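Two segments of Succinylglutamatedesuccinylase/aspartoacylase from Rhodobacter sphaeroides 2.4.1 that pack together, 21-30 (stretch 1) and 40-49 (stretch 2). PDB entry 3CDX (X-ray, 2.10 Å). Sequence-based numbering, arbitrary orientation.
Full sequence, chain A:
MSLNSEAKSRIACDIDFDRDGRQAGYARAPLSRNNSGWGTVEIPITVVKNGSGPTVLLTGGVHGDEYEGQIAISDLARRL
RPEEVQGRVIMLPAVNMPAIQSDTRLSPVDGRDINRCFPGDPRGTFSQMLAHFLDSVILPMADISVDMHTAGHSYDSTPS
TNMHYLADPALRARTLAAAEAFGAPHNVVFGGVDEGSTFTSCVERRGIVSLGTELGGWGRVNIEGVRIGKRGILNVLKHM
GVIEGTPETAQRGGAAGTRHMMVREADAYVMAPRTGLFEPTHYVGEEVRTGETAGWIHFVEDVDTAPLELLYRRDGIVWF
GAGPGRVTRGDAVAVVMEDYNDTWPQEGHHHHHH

Stretch 1, residues 21-30: GRQAGYARAP
Stretch 2, residues 40-49: TVEIPITVVK

Residues 21-30 and 40-49 are neighbouring antiparallel strands of one sheet. Their axes approach to 4.3 Å, and their N-to-C directions differ by 145°. The register is set by Gly21 opposite Lys49 and runs in step to Pro30 opposite Thr40. Most residues have extended backbone angles, with phi between -60° and -140° and psi between 105° and 150°. The glycines depart from this: Gly21 lies at 114/-157 and Gly25 at -157/-151. At the angles of Gly21 a CB would jam against the preceding carbonyl.

Ten backbone hydrogen bonds join the strands, two in each of five pairs: Gly21-Lys49, Gln23-Val47, Gly25-Ile45, Ala27-Ile43 and Ala29-Val41. At one end, Gly21 N donates to Lys49 O at 2.7 Å and Lys49 N returns to Gly21 O at 2.8 Å. In the middle, Gly25 N to Ile45 O is 2.8 Å and Ile45 N to Gly25 O is 2.9 Å. The bond from Ala27 N to Ile43 O, at 2.9 Å, is the most bent, with an angle of 149° at hydrogen. The alternate pairs, ending with Pro30-Thr40, do not hydrogen-bond. Their spacing runs from 4.1 Å between Ala24 CA and Thr46 CA to 4.8 Å between Arg28 CA and Glu42 CA. Here CA-H groups approach carbonyls, as where Tyr26 CA sits 3.2 Å from Ile43 O. Pro44 fits such a site, since it has no NH to donate.

Tyr26 has the largest covered area, 78 Å². Its chi1 is m (-57°) and chi2 is -80°. The ring lies between Pro44 and Glu42, which share its face of the sheet. Tyr26 CE1 lies 4.1 Å from Pro44 CB, an apolar contact, and Tyr26 CD1 is 3.7 Å from Glu42 CB. Glu42 has chi1 m, chi2 t and chi3 -2°, and its OE1 lies over one face of the ring. Tyr26 OH bonds elsewhere in the structure.

Ala29 and Ala27 follow, with 63 and 59 Å² covered, and both are buried on the other face. Ala29 CB packs on its own partner, 3.6 Å from Val41 CG1, with Val41 in chi1 p. Ala29 CB also comes within 4.5 Å of Ile43 CG1, with Ile43 in m, m. Ala27 CB packs diagonally on Ile45 CD1 at 3.8 Å; Ile45 is m, t. Further along this face, Gln23 CB is 3.7 Å from Val47 CG1, with Gln23 in chi1 m and Val47 in p.

On the Tyr26 face, Arg22 is extended, t, t, t. Thr46 CG2 lies over one face of its guanidinium, 3.8 Å from Arg22 NH2. Thr46 is m.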

# COMPACT_ATOMS: atom_id res chain seq x y z
N GLY A 21 -22.21 -30.87 28.38
CA GLY A 21 -22.80 -30.88 27.07
C GLY A 21 -21.87 -30.28 26.03
O GLY A 21 -20.63 -30.23 26.20
N ARG A 22 -22.46 -29.83 24.94
CA ARG A 22 -21.72 -29.24 23.85
C ARG A 22 -22.19 -27.83 23.65
O ARG A 22 -23.38 -27.58 23.60
CB ARG A 22 -21.91 -30.06 22.58
CG ARG A 22 -21.25 -29.48 21.33
CD ARG A 22 -21.49 -30.38 20.12
NE ARG A 22 -20.68 -29.96 18.97
CZ ARG A 22 -21.08 -29.03 18.10
NH1 ARG A 22 -22.26 -28.43 18.24
NH2 ARG A 22 -20.30 -28.71 17.08
N GLN A 23 -21.22 -26.90 23.56
CA GLN A 23 -21.43 -25.49 23.16
C GLN A 23 -20.51 -25.17 21.99
O GLN A 23 -19.31 -25.35 22.09
CB GLN A 23 -21.12 -24.54 24.32
CG GLN A 23 -22.21 -24.52 25.42
CD GLN A 23 -21.67 -24.01 26.72
OE1 GLN A 23 -21.88 -22.83 27.07
NE2 GLN A 23 -20.92 -24.87 27.44
N ALA A 24 -21.10 -24.73 20.88
CA ALA A 24 -20.37 -24.33 19.68
C ALA A 24 -20.76 -22.89 19.43
O ALA A 24 -21.92 -22.61 19.15
CB ALA A 24 -20.78 -25.19 18.49
N GLY A 25 -19.79 -21.98 19.52
CA GLY A 25 -20.06 -20.55 19.32
C GLY A 25 -18.82 -19.78 18.91
O GLY A 25 -17.92 -20.31 18.27
N TYR A 26 -18.78 -18.50 19.27
CA TYR A 26 -17.69 -17.62 18.84
C TYR A 26 -17.31 -16.75 19.99
O TYR A 26 -18.18 -16.31 20.75
CB TYR A 26 -18.17 -16.70 17.72
CG TYR A 26 -18.69 -17.48 16.56
CD1 TYR A 26 -17.81 -18.04 15.64
CD2 TYR A 26 -20.06 -17.69 16.38
CE1 TYR A 26 -18.26 -18.76 14.58
CE2 TYR A 26 -20.52 -18.47 15.31
CZ TYR A 26 -19.59 -18.98 14.42
OH TYR A 26 -19.97 -19.72 13.35
N ALA A 27 -16.02 -16.49 20.15
CA ALA A 27 -15.63 -15.33 20.94
C ALA A 27 -15.65 -14.12 20.02
O ALA A 27 -15.18 -14.20 18.91
CB ALA A 27 -14.25 -15.52 21.58
N ARG A 28 -16.16 -13.00 20.49
CA ARG A 28 -16.31 -11.81 19.66
C ARG A 28 -15.19 -10.84 19.97
O ARG A 28 -15.18 -10.20 21.05
CB ARG A 28 -17.68 -11.16 19.92
CG ARG A 28 -18.84 -12.09 19.66
CD ARG A 28 -20.22 -11.50 20.03
NE ARG A 28 -20.43 -11.18 21.46
CZ ARG A 28 -20.75 -12.07 22.41
NH1 ARG A 28 -20.86 -13.36 22.12
NH2 ARG A 28 -20.94 -11.68 23.66
N ALA A 29 -14.24 -10.74 19.05
CA ALA A 29 -13.09 -9.89 19.25
C ALA A 29 -13.34 -8.54 18.60
O ALA A 29 -13.59 -8.50 17.36
CB ALA A 29 -11.83 -10.52 18.67
N PRO A 30 -13.24 -7.45 19.39
CA PRO A 30 -13.47 -6.10 18.82
C PRO A 30 -12.42 -5.79 17.77
O PRO A 30 -11.23 -6.08 17.98
CB PRO A 30 -13.31 -5.13 20.01
CG PRO A 30 -13.24 -5.97 21.24
CD PRO A 30 -12.84 -7.38 20.82
N THR A 40 -16.53 -6.43 14.77
CA THR A 40 -16.07 -7.57 15.56
C THR A 40 -15.58 -8.68 14.62
O THR A 40 -16.07 -8.82 13.49
CB THR A 40 -17.19 -8.19 16.49
OG1 THR A 40 -18.19 -8.83 15.71
CG2 THR A 40 -17.88 -7.16 17.39
N VAL A 41 -14.61 -9.48 15.07
CA VAL A 41 -14.29 -10.70 14.37
C VAL A 41 -14.72 -11.89 15.26
O VAL A 41 -14.39 -11.94 16.45
CB VAL A 41 -12.79 -10.73 13.94
CG1 VAL A 41 -11.96 -10.54 15.09
CG2 VAL A 41 -12.41 -12.04 13.29
N GLU A 42 -15.47 -12.82 14.68
CA GLU A 42 -15.92 -14.01 15.39
C GLU A 42 -14.89 -15.14 15.29
O GLU A 42 -14.52 -15.60 14.19
CB GLU A 42 -17.27 -14.47 14.84
CG GLU A 42 -18.41 -13.52 15.23
CD GLU A 42 -19.72 -13.71 14.45
OE1 GLU A 42 -19.82 -14.56 13.55
OE2 GLU A 42 -20.67 -12.96 14.74
N ILE A 43 -14.46 -15.60 16.46
CA ILE A 43 -13.45 -16.63 16.55
C ILE A 43 -14.18 -17.91 17.02
O ILE A 43 -14.63 -17.98 18.15
CB ILE A 43 -12.33 -16.27 17.57
CG1 ILE A 43 -11.81 -14.84 17.43
CG2 ILE A 43 -11.19 -17.36 17.57
CD1 ILE A 43 -10.81 -14.54 16.33
N PRO A 44 -14.29 -18.91 16.14
CA PRO A 44 -14.98 -20.16 16.53
C PRO A 44 -14.37 -20.92 17.74
O PRO A 44 -13.16 -21.15 17.80
CB PRO A 44 -14.95 -21.02 15.25
CG PRO A 44 -13.96 -20.37 14.33
CD PRO A 44 -13.84 -18.93 14.72
N ILE A 45 -15.25 -21.28 18.69
CA ILE A 45 -14.90 -22.09 19.88
C ILE A 45 -16.02 -23.11 20.13
O ILE A 45 -17.20 -22.73 20.21
CB ILE A 45 -14.82 -21.26 21.20
CG1 ILE A 45 -13.79 -20.14 21.14
CG2 ILE A 45 -14.52 -22.18 22.43
CD1 ILE A 45 -13.88 -19.18 22.34
N THR A 46 -15.64 -24.39 20.21
CA THR A 46 -16.53 -25.49 20.53
C THR A 46 -15.97 -26.16 21.79
O THR A 46 -14.76 -26.41 21.90
CB THR A 46 -16.64 -26.55 19.38
OG1 THR A 46 -17.06 -25.90 18.17
CG2 THR A 46 -17.71 -27.62 19.71
N VAL A 47 -16.86 -26.42 22.75
CA VAL A 47 -16.49 -27.10 24.00
C VAL A 47 -17.46 -28.24 24.20
O VAL A 47 -18.69 -28.06 24.06
CB VAL A 47 -16.45 -26.16 25.25
CG1 VAL A 47 -17.83 -25.58 25.56
CG2 VAL A 47 -15.92 -26.91 26.49
N VAL A 48 -16.89 -29.41 24.47
CA VAL A 48 -17.65 -30.59 24.88
C VAL A 48 -17.19 -30.95 26.30
O VAL A 48 -15.99 -31.16 26.55
CB VAL A 48 -17.45 -31.80 23.90
CG1 VAL A 48 -18.19 -33.03 24.38
CG2 VAL A 48 -17.91 -31.45 22.49
N LYS A 49 -18.15 -31.02 27.22
CA LYS A 49 -17.87 -31.41 28.59
C LYS A 49 -18.83 -32.54 29.01
O LYS A 49 -20.03 -32.45 28.84
CB LYS A 49 -17.97 -30.21 29.53
CG LYS A 49 -17.53 -30.47 30.98
CD LYS A 49 -17.69 -29.22 31.84
CE LYS A 49 -18.11 -29.54 33.28
NZ LYS A 49 -17.09 -30.34 33.98